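Local coordinates for 2-oxoglutarate (2OG) and Fe(II)-dependent oxygenase superfamily protein (Arabidopsis thaliana, PDB 6KWA) that probably oxidises the auxin indole-3-acetic acid irreversibly to inactive 2-oxoindole-3-acetic acid, using 2-oxoglutarate and a metal-dependent oxygenase site, at residues K13-N16 with Q17-E21; H34-L38 with S39-E43; F52-P55 with Y56-V60; V65-S69 with G70-P74; I209-G212 with D213-I217. All coordinates share one frame; numbering follows the deposited sequence.

Contact 1 of 5, residues K13-N16 with Q17-E21; sequences KILN and QKIRE
K18 runs back alongside I14, one helical turn earlier, and its side chain can be followed atom by atom. CB rests 3.5 Å from I14 O, the same oxygen that accepts the backbone bond from K18 N at 2.9 Å. CG keeps beside that carbonyl oxygen. CD begins to leave it and comes level with the CG2 branch of I14. CE then meets I14 CG2 at 4.1 Å, so the aliphatic arm lies side by side with the isoleucine, both pointing the same way. With CG opposite the carbonyl carbon (chi1 -86°) and the rest of the chain extended, the lysine is led toward the start of the helix. On another face, CD1 of L15 touches CD1 of I19 at 4.0 Å; both side chains also rest on I5 of strand 4-6. N16 ND2 hydrogen-bonds E132 OE1 of helix 106-133. Three further i to i+4 bonds continue the backbone pattern, from Q17 N to K13 O, I19 N to L15 O and R20 N to N16 O. This is an ordinary alpha-helical arrangement, in the helix of the beta-alpha-beta unit formed by strand 4-6, helix 12-25 and strand 28-32.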
loop_
_atom_site.group_PDB
_atom_site.type_symbol
_atom_site.label_atom_id
_atom_site.label_comp_id
_atom_site.label_asym_id
_atom_site.label_seq_id
_atom_site.Cartn_x
_atom_site.Cartn_y
_atom_site.Cartn_z
ATOM N N LYS A 13 -19.644 -13.620 5.847
ATOM C CA LYS A 13 -20.282 -13.288 4.605
ATOM C C LYS A 13 -20.626 -11.797 4.598
ATOM O O LYS A 13 -20.601 -11.169 3.542
ATOM C CB LYS A 13 -21.548 -14.124 4.404
ATOM C CG LYS A 13 -22.467 -13.544 3.325
ATOM C CD LYS A 13 -23.926 -14.021 3.434
ATOM C CE LYS A 13 -24.038 -15.480 3.882
ATOM N NZ LYS A 13 -23.769 -16.471 2.785
ATOM N N ILE A 14 -20.798 -11.209 5.781
ATOM C CA ILE A 14 -21.030 -9.763 5.907
ATOM C C ILE A 14 -19.742 -8.982 5.703
ATOM O O ILE A 14 -19.701 -7.957 4.990
ATOM C CB ILE A 14 -21.602 -9.415 7.287
ATOM C CG1 ILE A 14 -23.038 -9.929 7.403
ATOM C CG2 ILE A 14 -21.554 -7.919 7.528
ATOM C CD1 ILE A 14 -23.650 -9.709 8.780
ATOM N N LEU A 15 -18.684 -9.495 6.321
ATOM C CA LEU A 15 -17.348 -8.923 6.192
ATOM C C LEU A 15 -16.868 -8.916 4.743
ATOM O O LEU A 15 -16.465 -7.881 4.217
ATOM C CB LEU A 15 -16.360 -9.706 7.070
ATOM C CG LEU A 15 -14.925 -9.210 6.986
ATOM C CD1 LEU A 15 -14.945 -7.739 7.239
ATOM C CD2 LEU A 15 -14.063 -9.938 8.034
ATOM N N ASN A 16 -16.876 -10.081 4.111
ATOM C CA ASN A 16 -16.468 -10.193 2.709
ATOM C C ASN A 16 -17.288 -9.318 1.778
ATOM O O ASN A 16 -16.766 -8.754 0.825
ATOM C CB ASN A 16 -16.548 -11.648 2.276
ATOM C CG ASN A 16 -15.529 -12.498 2.985
ATOM O OD1 ASN A 16 -14.709 -11.970 3.746
ATOM N ND2 ASN A 16 -15.623 -13.817 2.828
ATOM N N GLN A 17 -18.586 -9.214 2.038
ATOM C CA GLN A 17 -19.417 -8.386 1.187
ATOM C C GLN A 17 -19.072 -6.913 1.370
ATOM O O GLN A 17 -19.039 -6.150 0.398
ATOM C CB GLN A 17 -20.884 -8.625 1.469
ATOM C CG GLN A 17 -21.738 -7.476 1.029
ATOM C CD GLN A 17 -23.141 -7.906 0.786
ATOM O OE1 GLN A 17 -23.381 -8.866 0.047
ATOM N NE2 GLN A 17 -24.093 -7.212 1.408
ATOM N N LYS A 18 -18.841 -6.503 2.613
ATOM C CA LYS A 18 -18.427 -5.123 2.852
ATOM C C LYS A 18 -17.098 -4.847 2.161
ATOM O O LYS A 18 -16.912 -3.777 1.610
ATOM C CB LYS A 18 -18.322 -4.823 4.358
ATOM C CG LYS A 18 -19.648 -4.396 4.986
ATOM C CD LYS A 18 -19.553 -4.392 6.511
ATOM C CE LYS A 18 -20.845 -3.917 7.155
ATOM N NZ LYS A 18 -20.697 -3.855 8.653
ATOM N N ILE A 19 -16.165 -5.796 2.197
ATOM C CA ILE A 19 -14.895 -5.579 1.525
ATOM C C ILE A 19 -15.129 -5.418 0.019
ATOM O O ILE A 19 -14.672 -4.442 -0.612
ATOM C CB ILE A 19 -13.919 -6.716 1.824
ATOM C CG1 ILE A 19 -13.375 -6.524 3.242
ATOM C CG2 ILE A 19 -12.757 -6.728 0.804
ATOM C CD1 ILE A 19 -12.743 -7.777 3.875
ATOM N N ARG A 20 -15.873 -6.344 -0.550
ATOM C CA ARG A 20 -16.121 -6.327 -1.975
ATOM C C ARG A 20 -16.798 -5.018 -2.423
ATOM O O ARG A 20 -16.412 -4.434 -3.419
ATOM C CB ARG A 20 -17.001 -7.500 -2.354
ATOM C CG ARG A 20 -17.549 -7.412 -3.769
ATOM C CD ARG A 20 -18.311 -8.710 -4.115
ATOM N NE ARG A 20 -19.125 -8.541 -5.312
ATOM C CZ ARG A 20 -19.887 -9.497 -5.830
ATOM N NH1 ARG A 20 -19.952 -10.680 -5.246
ATOM N NH2 ARG A 20 -20.580 -9.272 -6.922
ATOM N N GLU A 21 -17.765 -4.522 -1.669
ATOM C CA GLU A 21 -18.515 -3.381 -2.168
ATOM C C GLU A 21 -17.726 -2.101 -2.006
ATOM O O GLU A 21 -17.811 -1.214 -2.862
ATOM C CB GLU A 21 -19.868 -3.238 -1.453
ATOM C CG GLU A 21 -20.973 -4.071 -2.095
ATOM C CD GLU A 21 -22.154 -4.338 -1.174
ATOM O OE1 GLU A 21 -22.501 -3.458 -0.345
ATOM O OE2 GLU A 21 -22.773 -5.412 -1.326
#

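Contact 2 of 5, residues H34-L38 with S39-E43; sequences HGVSL and SLMAE
A42 N gives L38 O a 2.9 Å hydrogen bond, the shortest polar link between segments 34-38 and 39-43. Together with M41 N to S37 O, it sets the first turn of helix 38-51, and S37 is the N-cap. Its OG, swung opposite its own backbone N (chi1 157°), accepts from L40 N at 3.0 Å with a nearly straight N-H...O angle of 164°. CB of L40 lies 3.4 Å from the same OG, close beside the capping bond.

From the first turn of the helix, M41 reaches back to the residues before the cap, V36 and H34. Its CG lies 3.8 Å from V36 CG1, the two side chains crossing at about a right angle, and with chi2 extended, SD is carried on to the imidazole of H34. H34 CG occupies the crowded position between backbone N and carbonyl carbon, from which ND1 accepts V36 N in the ring plane while NE2 binds N205 O. This pairing is consistent with a neutral ring protonated at NE2. Were H34 an alanine, V36 N and N205 O would probably lose their ring partner and a gap would open beside the methionine sulfur. That sulfur approaches the ring obliquely: M41 SD lies 4.6 Å from the H34 ring centroid, 54° off the ring normal, and CE1 of H34 is its nearest ring atom, 3.8 Å from SD.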
loop_
_atom_site.group_PDB
_atom_site.type_symbol
_atom_site.label_atom_id
_atom_site.label_comp_id
_atom_site.label_asym_id
_atom_site.label_seq_id
_atom_site.Cartn_x
_atom_site.Cartn_y
_atom_site.Cartn_z
ATOM N N HIS A 34 -7.240 -4.847 12.708
ATOM C CA HIS A 34 -6.511 -5.511 11.633
ATOM C C HIS A 34 -5.578 -6.629 12.055
ATOM O O HIS A 34 -4.941 -7.256 11.211
ATOM C CB HIS A 34 -5.765 -4.466 10.822
ATOM C CG HIS A 34 -5.135 -3.404 11.653
ATOM N ND1 HIS A 34 -4.101 -3.665 12.528
ATOM C CD2 HIS A 34 -5.374 -2.075 11.731
ATOM C CE1 HIS A 34 -3.744 -2.543 13.125
ATOM N NE2 HIS A 34 -4.494 -1.559 12.655
ATOM N N GLY A 35 -5.381 -6.790 13.360
ATOM C CA GLY A 35 -4.489 -7.813 13.861
ATOM C C GLY A 35 -2.994 -7.508 13.873
ATOM O O GLY A 35 -2.205 -8.332 14.284
ATOM N N VAL A 36 -2.591 -6.329 13.432
ATOM C CA VAL A 36 -1.174 -5.962 13.484
ATOM C C VAL A 36 -0.826 -5.222 14.768
ATOM O O VAL A 36 -1.535 -4.279 15.149
ATOM C CB VAL A 36 -0.774 -5.073 12.288
ATOM C CG1 VAL A 36 0.721 -4.810 12.312
ATOM C CG2 VAL A 36 -1.175 -5.749 10.973
ATOM N N SER A 37 0.225 -5.668 15.450
ATOM C CA SER A 37 0.641 -5.050 16.719
ATOM C C SER A 37 0.823 -3.535 16.586
ATOM O O SER A 37 1.565 -3.062 15.727
ATOM C CB SER A 37 1.948 -5.676 17.205
ATOM O OG SER A 37 2.619 -4.784 18.086
ATOM N N LEU A 38 0.185 -2.779 17.478
ATOM C CA LEU A 38 0.249 -1.332 17.428
ATOM C C LEU A 38 1.667 -0.856 17.753
ATOM O O LEU A 38 2.190 0.052 17.112
ATOM C CB LEU A 38 -0.752 -0.737 18.417
ATOM C CG LEU A 38 -2.226 -0.590 18.028
ATOM C CD1 LEU A 38 -2.806 -1.918 17.641
ATOM C CD2 LEU A 38 -2.996 -0.084 19.239
ATOM N N SER A 39 2.305 -1.521 18.709
ATOM C CA SER A 39 3.661 -1.181 19.099
ATOM C C SER A 39 4.635 -1.475 17.965
ATOM O O SER A 39 5.564 -0.701 17.724
ATOM C CB SER A 39 4.059 -1.959 20.369
ATOM O OG SER A 39 3.364 -1.449 21.499
ATOM N N LEU A 40 4.414 -2.585 17.263
ATOM C CA LEU A 40 5.237 -2.928 16.104
ATOM C C LEU A 40 5.110 -1.858 15.008
ATOM O O LEU A 40 6.091 -1.486 14.359
ATOM C CB LEU A 40 4.835 -4.288 15.543
ATOM C CG LEU A 40 5.555 -4.694 14.256
ATOM C CD1 LEU A 40 7.068 -4.664 14.446
ATOM C CD2 LEU A 40 5.062 -6.043 13.755
ATOM N N MET A 41 3.897 -1.363 14.805
ATOM C CA MET A 41 3.676 -0.314 13.828
ATOM C C MET A 41 4.403 0.961 14.255
ATOM O O MET A 41 5.044 1.622 13.439
ATOM C CB MET A 41 2.177 -0.047 13.678
ATOM C CG MET A 41 1.442 -1.145 12.893
ATOM S SD MET A 41 -0.341 -0.885 12.866
ATOM C CE MET A 41 -0.529 0.797 12.271
ATOM N N ALA A 42 4.334 1.294 15.544
ATOM C CA ALA A 42 4.983 2.517 16.015
ATOM C C ALA A 42 6.482 2.352 15.929
ATOM O O ALA A 42 7.200 3.278 15.547
ATOM C CB ALA A 42 4.547 2.864 17.421
ATOM N N GLU A 43 6.957 1.153 16.233
ATOM C CA GLU A 43 8.387 0.872 16.162
ATOM C C GLU A 43 8.859 0.932 14.710
ATOM O O GLU A 43 10.020 1.299 14.418
ATOM C CB GLU A 43 8.713 -0.501 16.792
ATOM C CG GLU A 43 8.780 -0.381 18.312
ATOM C CD GLU A 43 8.613 -1.687 19.037
ATOM O OE1 GLU A 43 8.589 -2.757 18.389
ATOM O OE2 GLU A 43 8.445 -1.636 20.271
#

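Contact 3 of 5, residues F52-P55 with Y56-V60; sequences FQRP and YEVKV
P55 and V58 lie side by side at the start of helix 56-59, with V58 CG2 placed over the proline ring, 3.8 Å from P55 CB and hardly farther from CG and CD. P55 is the N-cap residue. Its carbonyl oxygen takes two backbone donors: K59 N at 3.1 Å, lying in the carbonyl plane with an N-H...O angle of 161°, and V58 N at 3.0 Å in a weak, strongly bent bond.

K59 is the other main residue. Its chain is bent at chi3 (-78°), which turns CE toward the loop, 3.4 Å from R54 O, and delivers NZ to F52 O at 2.8 Å. The same ammonium group forms a salt bridge with E82, so the lysine joins the loop carbonyl to a strand carboxylate. Replacing K59 with an alanine would probably leave F52 O and the charge of E82 without this shared partner and loosen the hold on the turn.

The contact spans the bend between helix 38-51 and helix 56-59. The ring of F52 packs on strands 147-155 and 81-87, while R54 is tied back to D50 on helix 38-51 and to the main chain at E103.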
loop_
_atom_site.group_PDB
_atom_site.type_symbol
_atom_site.label_atom_id
_atom_site.label_comp_id
_atom_site.label_asym_id
_atom_site.label_seq_id
_atom_site.Cartn_x
_atom_site.Cartn_y
_atom_site.Cartn_z
ATOM N N PHE A 52 15.865 7.127 7.346
ATOM C CA PHE A 52 15.993 8.281 6.451
ATOM C C PHE A 52 17.066 9.287 6.885
ATOM O O PHE A 52 17.456 10.159 6.109
ATOM C CB PHE A 52 14.659 9.011 6.318
ATOM C CG PHE A 52 13.749 8.426 5.276
ATOM C CD1 PHE A 52 14.141 8.398 3.937
ATOM C CD2 PHE A 52 12.510 7.902 5.622
ATOM C CE1 PHE A 52 13.308 7.866 2.954
ATOM C CE2 PHE A 52 11.670 7.372 4.641
ATOM C CZ PHE A 52 12.070 7.359 3.307
ATOM N N GLN A 53 17.544 9.161 8.116
ATOM C CA GLN A 53 18.626 10.011 8.587
ATOM C C GLN A 53 19.979 9.368 8.350
ATOM O O GLN A 53 21.002 9.935 8.707
ATOM C CB GLN A 53 18.405 10.373 10.050
ATOM C CG GLN A 53 17.483 11.573 10.120
ATOM C CD GLN A 53 16.780 11.731 11.431
ATOM O OE1 GLN A 53 17.039 10.998 12.384
ATOM N NE2 GLN A 53 15.820 12.646 11.470
ATOM N N ARG A 54 19.986 8.193 7.725
ATOM C CA ARG A 54 21.245 7.531 7.388
ATOM C C ARG A 54 22.014 8.420 6.410
ATOM O O ARG A 54 21.402 9.226 5.693
ATOM C CB ARG A 54 21.005 6.155 6.757
ATOM C CG ARG A 54 20.633 5.045 7.730
ATOM C CD ARG A 54 21.769 4.685 8.674
ATOM N NE ARG A 54 21.535 3.404 9.344
ATOM C CZ ARG A 54 20.796 3.264 10.442
ATOM N NH1 ARG A 54 20.233 4.319 11.003
ATOM N NH2 ARG A 54 20.639 2.066 10.998
ATOM N N PRO A 55 23.356 8.317 6.411
ATOM C CA PRO A 55 24.165 9.070 5.442
ATOM C C PRO A 55 23.642 8.840 4.032
ATOM O O PRO A 55 23.178 7.747 3.715
ATOM C CB PRO A 55 25.574 8.491 5.624
ATOM C CG PRO A 55 25.592 8.059 7.088
ATOM C CD PRO A 55 24.184 7.555 7.365
ATOM N N TYR A 56 23.695 9.869 3.202
ATOM C CA TYR A 56 23.238 9.764 1.832
ATOM C C TYR A 56 23.883 8.606 1.087
ATOM O O TYR A 56 23.238 7.888 0.317
ATOM C CB TYR A 56 23.513 11.072 1.117
ATOM C CG TYR A 56 22.908 11.203 -0.254
ATOM C CD1 TYR A 56 21.571 11.561 -0.410
ATOM C CD2 TYR A 56 23.677 11.003 -1.395
ATOM C CE1 TYR A 56 21.008 11.713 -1.678
ATOM C CE2 TYR A 56 23.125 11.153 -2.668
ATOM C CZ TYR A 56 21.796 11.502 -2.798
ATOM O OH TYR A 56 21.259 11.644 -4.042
ATOM N N GLU A 57 25.162 8.412 1.339
ATOM C CA GLU A 57 25.922 7.460 0.556
ATOM C C GLU A 57 25.563 6.035 1.005
ATOM O O GLU A 57 25.690 5.072 0.241
ATOM C CB GLU A 57 27.405 7.813 0.664
ATOM C CG GLU A 57 28.267 7.301 -0.486
ATOM C CD GLU A 57 29.549 8.147 -0.643
ATOM O OE1 GLU A 57 29.618 9.244 -0.022
ATOM O OE2 GLU A 57 30.445 7.764 -1.439
ATOM N N VAL A 58 25.027 5.926 2.218
ATOM C CA VAL A 58 24.435 4.678 2.676
ATOM C C VAL A 58 23.073 4.438 1.966
ATOM O O VAL A 58 22.829 3.359 1.409
ATOM C CB VAL A 58 24.211 4.680 4.202
ATOM C CG1 VAL A 58 23.398 3.443 4.629
ATOM C CG2 VAL A 58 25.548 4.736 4.953
ATOM N N LYS A 59 22.214 5.458 1.937
ATOM C CA LYS A 59 20.893 5.307 1.316
ATOM C C LYS A 59 20.974 4.923 -0.149
ATOM O O LYS A 59 20.190 4.093 -0.603
ATOM C CB LYS A 59 20.076 6.579 1.472
ATOM C CG LYS A 59 19.665 6.826 2.914
ATOM C CD LYS A 59 18.668 7.978 3.067
ATOM C CE LYS A 59 19.322 9.366 2.996
ATOM N NZ LYS A 59 18.356 10.435 3.472
ATOM N N VAL A 60 21.961 5.458 -0.866
ATOM C CA VAL A 60 22.095 5.183 -2.305
ATOM C C VAL A 60 22.448 3.718 -2.560
ATOM O O VAL A 60 22.306 3.219 -3.690
ATOM C CB VAL A 60 23.158 6.111 -2.971
ATOM C CG1 VAL A 60 23.182 5.932 -4.491
ATOM C CG2 VAL A 60 22.854 7.575 -2.668
#

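Contact 4 of 5, residues V65-S69 with G70-P74; sequences VLLGS and GYRAP
G70 sits directly beyond a tight turn, with its N 3.2 Å from G68 C. That turn, L66 to S69, is type II, closed by S69 N to L66 O; G68 holds its third position with a positive phi of 84°, where a beta carbon would press on the preceding carbonyl oxygen. S69 OG faces back across the turn to accept V65 N at 3.1 Å. The carboxylate of D64 gathers this region, with OD1 taking G70 N and OD2 taking both G68 N and R72 NH2.

Y71 contributes through its main chain, since its O is the acceptor for R72 NH1 at 2.8 Å. The oxygen lies in the guanidinium plane, yet the donor stands above the plane of the carbonyl rather than in it.

R72 makes the side-chain contact. Its chain folds at chi2 (-62°), bringing the guanidinium back over the turn, so that one face covers G68 and NH2 comes to 3.5 Å from G68 CA. L67 CD1 approaches NH2 at 4.2 Å, from the edge and near the guanidinium plane. The loop lies between helix 56-59 and strand 81-87, with the R72 side chain about 8 Å from that of N152, a 2-oxoglutarate-binding residue.

The flat cation thus lies with one face on the backbone CA of G68, while its N-H groups point to Y71 O and D64. Its rotation is fixed by these two acceptors, and the D64 carboxylate balances its charge through the salt bridge to NH2.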
loop_
_atom_site.group_PDB
_atom_site.type_symbol
_atom_site.label_atom_id
_atom_site.label_comp_id
_atom_site.label_asym_id
_atom_site.label_seq_id
_atom_site.Cartn_x
_atom_site.Cartn_y
_atom_site.Cartn_z
ATOM N N VAL A 65 15.772 -3.499 -7.645
ATOM C CA VAL A 65 15.707 -4.898 -8.065
ATOM C C VAL A 65 14.676 -4.931 -9.192
ATOM O O VAL A 65 14.991 -5.311 -10.311
ATOM C CB VAL A 65 15.353 -5.837 -6.902
ATOM C CG1 VAL A 65 15.253 -7.296 -7.382
ATOM C CG2 VAL A 65 16.430 -5.733 -5.811
ATOM N N LEU A 66 13.442 -4.531 -8.894
ATOM C CA LEU A 66 12.538 -4.031 -9.934
ATOM C C LEU A 66 12.853 -2.572 -10.093
ATOM O O LEU A 66 13.405 -1.967 -9.169
ATOM C CB LEU A 66 11.062 -4.216 -9.590
ATOM C CG LEU A 66 10.307 -5.291 -10.373
ATOM C CD1 LEU A 66 10.959 -6.660 -10.218
ATOM C CD2 LEU A 66 8.830 -5.312 -9.974
ATOM N N LEU A 67 12.555 -2.003 -11.257
ATOM C CA LEU A 67 12.854 -0.591 -11.455
ATOM C C LEU A 67 12.023 0.246 -10.494
ATOM O O LEU A 67 10.805 0.090 -10.430
ATOM C CB LEU A 67 12.606 -0.152 -12.896
ATOM C CG LEU A 67 13.269 1.206 -13.130
ATOM C CD1 LEU A 67 14.760 1.072 -12.809
ATOM C CD2 LEU A 67 13.078 1.702 -14.546
ATOM N N GLY A 68 12.679 1.156 -9.779
ATOM C CA GLY A 68 12.004 2.005 -8.813
ATOM C C GLY A 68 11.792 1.394 -7.435
ATOM O O GLY A 68 11.219 2.039 -6.562
ATOM N N SER A 69 12.252 0.166 -7.213
ATOM C CA SER A 69 11.988 -0.472 -5.931
ATOM C C SER A 69 12.933 0.011 -4.851
ATOM O O SER A 69 12.665 -0.183 -3.675
ATOM C CB SER A 69 12.081 -1.994 -6.027
ATOM O OG SER A 69 13.402 -2.471 -5.853
ATOM N N GLY A 70 14.052 0.606 -5.261
ATOM C CA GLY A 70 15.069 1.077 -4.337
ATOM C C GLY A 70 14.964 2.545 -3.978
ATOM O O GLY A 70 13.891 3.131 -4.030
ATOM N N TYR A 71 16.103 3.142 -3.629
ATOM C CA TYR A 71 16.137 4.519 -3.157
ATOM C C TYR A 71 15.819 5.556 -4.208
ATOM O O TYR A 71 16.261 5.445 -5.345
ATOM C CB TYR A 71 17.523 4.820 -2.590
ATOM C CG TYR A 71 17.678 6.226 -2.056
ATOM C CD1 TYR A 71 16.836 6.709 -1.078
ATOM C CD2 TYR A 71 18.686 7.063 -2.521
ATOM C CE1 TYR A 71 16.983 7.980 -0.572
ATOM C CE2 TYR A 71 18.845 8.343 -2.011
ATOM C CZ TYR A 71 17.994 8.790 -1.044
ATOM O OH TYR A 71 18.141 10.056 -0.541
ATOM N N ARG A 72 15.058 6.578 -3.827
ATOM C CA ARG A 72 14.873 7.738 -4.681
ATOM C C ARG A 72 14.988 9.024 -3.884
ATOM O O ARG A 72 14.235 9.245 -2.939
ATOM C CB ARG A 72 13.515 7.699 -5.396
ATOM C CG ARG A 72 13.424 6.701 -6.523
ATOM C CD ARG A 72 14.421 7.021 -7.618
ATOM N NE ARG A 72 14.236 6.141 -8.764
ATOM C CZ ARG A 72 14.712 4.904 -8.853
ATOM N NH1 ARG A 72 15.446 4.395 -7.865
ATOM N NH2 ARG A 72 14.473 4.184 -9.946
ATOM N N ALA A 73 15.896 9.899 -4.305
ATOM C CA ALA A 73 16.016 11.208 -3.698
ATOM C C ALA A 73 15.062 12.180 -4.369
ATOM O O ALA A 73 14.719 12.007 -5.544
ATOM C CB ALA A 73 17.467 11.715 -3.813
ATOM N N PRO A 74 14.659 13.232 -3.641
ATOM C CA PRO A 74 13.813 14.275 -4.240
ATOM C C PRO A 74 14.489 14.910 -5.460
ATOM O O PRO A 74 15.705 15.091 -5.480
ATOM C CB PRO A 74 13.657 15.306 -3.117
ATOM C CG PRO A 74 14.000 14.575 -1.840
ATOM C CD PRO A 74 14.992 13.514 -2.230
#

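Contact 5 of 5, residues I209-G212 with D213-I217; sequences INLG and DMATI
L211 and G212 carry the contact onto A215 and T216, and N210 fastens the strand end just before them. N210 ND2 gives L211 O a 3.0 Å bond, arriving from well above the carbonyl plane (63° out of it). The same amide nitrogen also bonds OD2 of D171, which is a ligand of the bound magnesium ion, so N210 is a second-shell residue that would help position it.

At L211 the side chain turns to the helix. CG lies opposite the carbonyl carbon (chi1 -73°), which puts CD2 4.0 Å from A215 CB, with L211 CB almost as near to that methyl.

G212 is the N-cap residue and supplies the acceptor. Its O receives A215 N at 2.9 Å, the donor standing above the carbonyl plane and the N-H...O angle bent to 142°. A second donor, T216 N, is weak at 3.5 Å. A215 CB packs against the same oxygen at 3.4 Å, so the alanine meets G212 and L211 together.

Beyond the turn, D213 OD1 holds N225 and T170, the latter next to D171 in the chain. Strand 207-211 thus runs into helix 213-218 beside the H169, D171 and H228 metal site of the double-stranded beta-helix fold of these oxygenases.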
loop_
_atom_site.group_PDB
_atom_site.type_symbol
_atom_site.label_atom_id
_atom_site.label_comp_id
_atom_site.label_asym_id
_atom_site.label_seq_id
_atom_site.Cartn_x
_atom_site.Cartn_y
_atom_site.Cartn_z
ATOM N N ILE A 209 -6.400 0.804 2.923
ATOM C CA ILE A 209 -6.233 -0.192 1.879
ATOM C C ILE A 209 -6.693 0.441 0.613
ATOM O O ILE A 209 -7.713 1.106 0.606
ATOM C CB ILE A 209 -7.069 -1.460 2.128
ATOM C CG1 ILE A 209 -6.965 -1.900 3.583
ATOM C CG2 ILE A 209 -6.657 -2.564 1.182
ATOM C CD1 ILE A 209 -5.608 -2.275 3.998
ATOM N N ASN A 210 -5.982 0.223 -0.476
ATOM C CA ASN A 210 -6.543 0.640 -1.738
ATOM C C ASN A 210 -6.168 -0.369 -2.781
ATOM O O ASN A 210 -5.188 -1.101 -2.631
ATOM C CB ASN A 210 -6.060 2.027 -2.148
ATOM C CG ASN A 210 -4.653 2.009 -2.596
ATOM O OD1 ASN A 210 -3.748 2.190 -1.790
ATOM N ND2 ASN A 210 -4.433 1.714 -3.877
ATOM N N LEU A 211 -6.961 -0.423 -3.839
ATOM C CA LEU A 211 -6.728 -1.409 -4.880
ATOM C C LEU A 211 -5.998 -0.717 -6.026
ATOM O O LEU A 211 -6.042 0.505 -6.120
ATOM C CB LEU A 211 -8.065 -2.028 -5.320
ATOM C CG LEU A 211 -8.658 -2.986 -4.276
ATOM C CD1 LEU A 211 -9.311 -2.277 -3.087
ATOM C CD2 LEU A 211 -9.648 -3.905 -4.944
ATOM N N GLY A 212 -5.269 -1.476 -6.844
ATOM C CA GLY A 212 -4.522 -0.902 -7.951
ATOM C C GLY A 212 -4.879 -1.500 -9.313
ATOM O O GLY A 212 -5.834 -2.293 -9.445
ATOM N N ASP A 213 -4.100 -1.135 -10.328
ATOM C CA ASP A 213 -4.355 -1.558 -11.717
ATOM C C ASP A 213 -4.497 -3.073 -11.876
ATOM O O ASP A 213 -5.340 -3.544 -12.620
ATOM C CB ASP A 213 -3.235 -1.047 -12.631
ATOM C CG ASP A 213 -3.225 0.496 -12.776
ATOM O OD1 ASP A 213 -4.270 1.167 -12.532
ATOM O OD2 ASP A 213 -2.142 1.031 -13.129
ATOM N N MET A 214 -3.703 -3.839 -11.142
ATOM C CA MET A 214 -3.737 -5.293 -11.264
ATOM C C MET A 214 -5.044 -5.876 -10.779
ATOM O O MET A 214 -5.450 -6.942 -11.233
ATOM C CB MET A 214 -2.592 -5.905 -10.486
ATOM C CG MET A 214 -2.063 -7.196 -11.024
ATOM S SD MET A 214 -1.373 -7.033 -12.690
ATOM C CE MET A 214 -0.486 -5.478 -12.594
ATOM N N ALA A 215 -5.710 -5.183 -9.862
ATOM C CA ALA A 215 -6.950 -5.705 -9.319
ATOM C C ALA A 215 -8.102 -5.511 -10.314
ATOM O O ALA A 215 -8.974 -6.372 -10.449
ATOM C CB ALA A 215 -7.265 -5.052 -7.968
ATOM N N THR A 216 -8.092 -4.385 -11.015
ATOM C CA THR A 216 -9.082 -4.116 -12.040
ATOM C C THR A 216 -8.938 -5.121 -13.183
ATOM O O THR A 216 -9.925 -5.674 -13.654
ATOM C CB THR A 216 -8.949 -2.670 -12.587
ATOM O OG1 THR A 216 -8.973 -1.746 -11.492
ATOM C CG2 THR A 216 -10.092 -2.337 -13.556
ATOM N N ILE A 217 -7.707 -5.387 -13.596
ATOM C CA ILE A 217 -7.448 -6.362 -14.651
ATOM C C ILE A 217 -7.930 -7.741 -14.213
ATOM O O ILE A 217 -8.691 -8.398 -14.916
ATOM C CB ILE A 217 -5.953 -6.443 -14.984
ATOM C CG1 ILE A 217 -5.462 -5.125 -15.583
ATOM C CG2 ILE A 217 -5.661 -7.621 -15.897
ATOM C CD1 ILE A 217 -3.936 -5.032 -15.628
#

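Overall arrangement
From the N terminus, the five contacts follow one another in series, none nesting in or crossing another, and each joins two adjacent segments. Contact 1 lies within helix 12-25; contact 2 turns the chain from strand 28-32 into helix 38-51. Contact 3 bends the chain beyond that helix into helix 56-59, and contact 4 shapes the loop leading on to strand 81-87. Contacts 3 and 4 touch, K59 O lying 3.4 Å from Y71 CB. Contact 5 comes much later, where strand 207-211 of the large sheet meets helix 213-218. Its nearest atoms are about 6 Å from those of contact 1, whereas contacts 1 and 3 lie on opposite sides of the chain's centre.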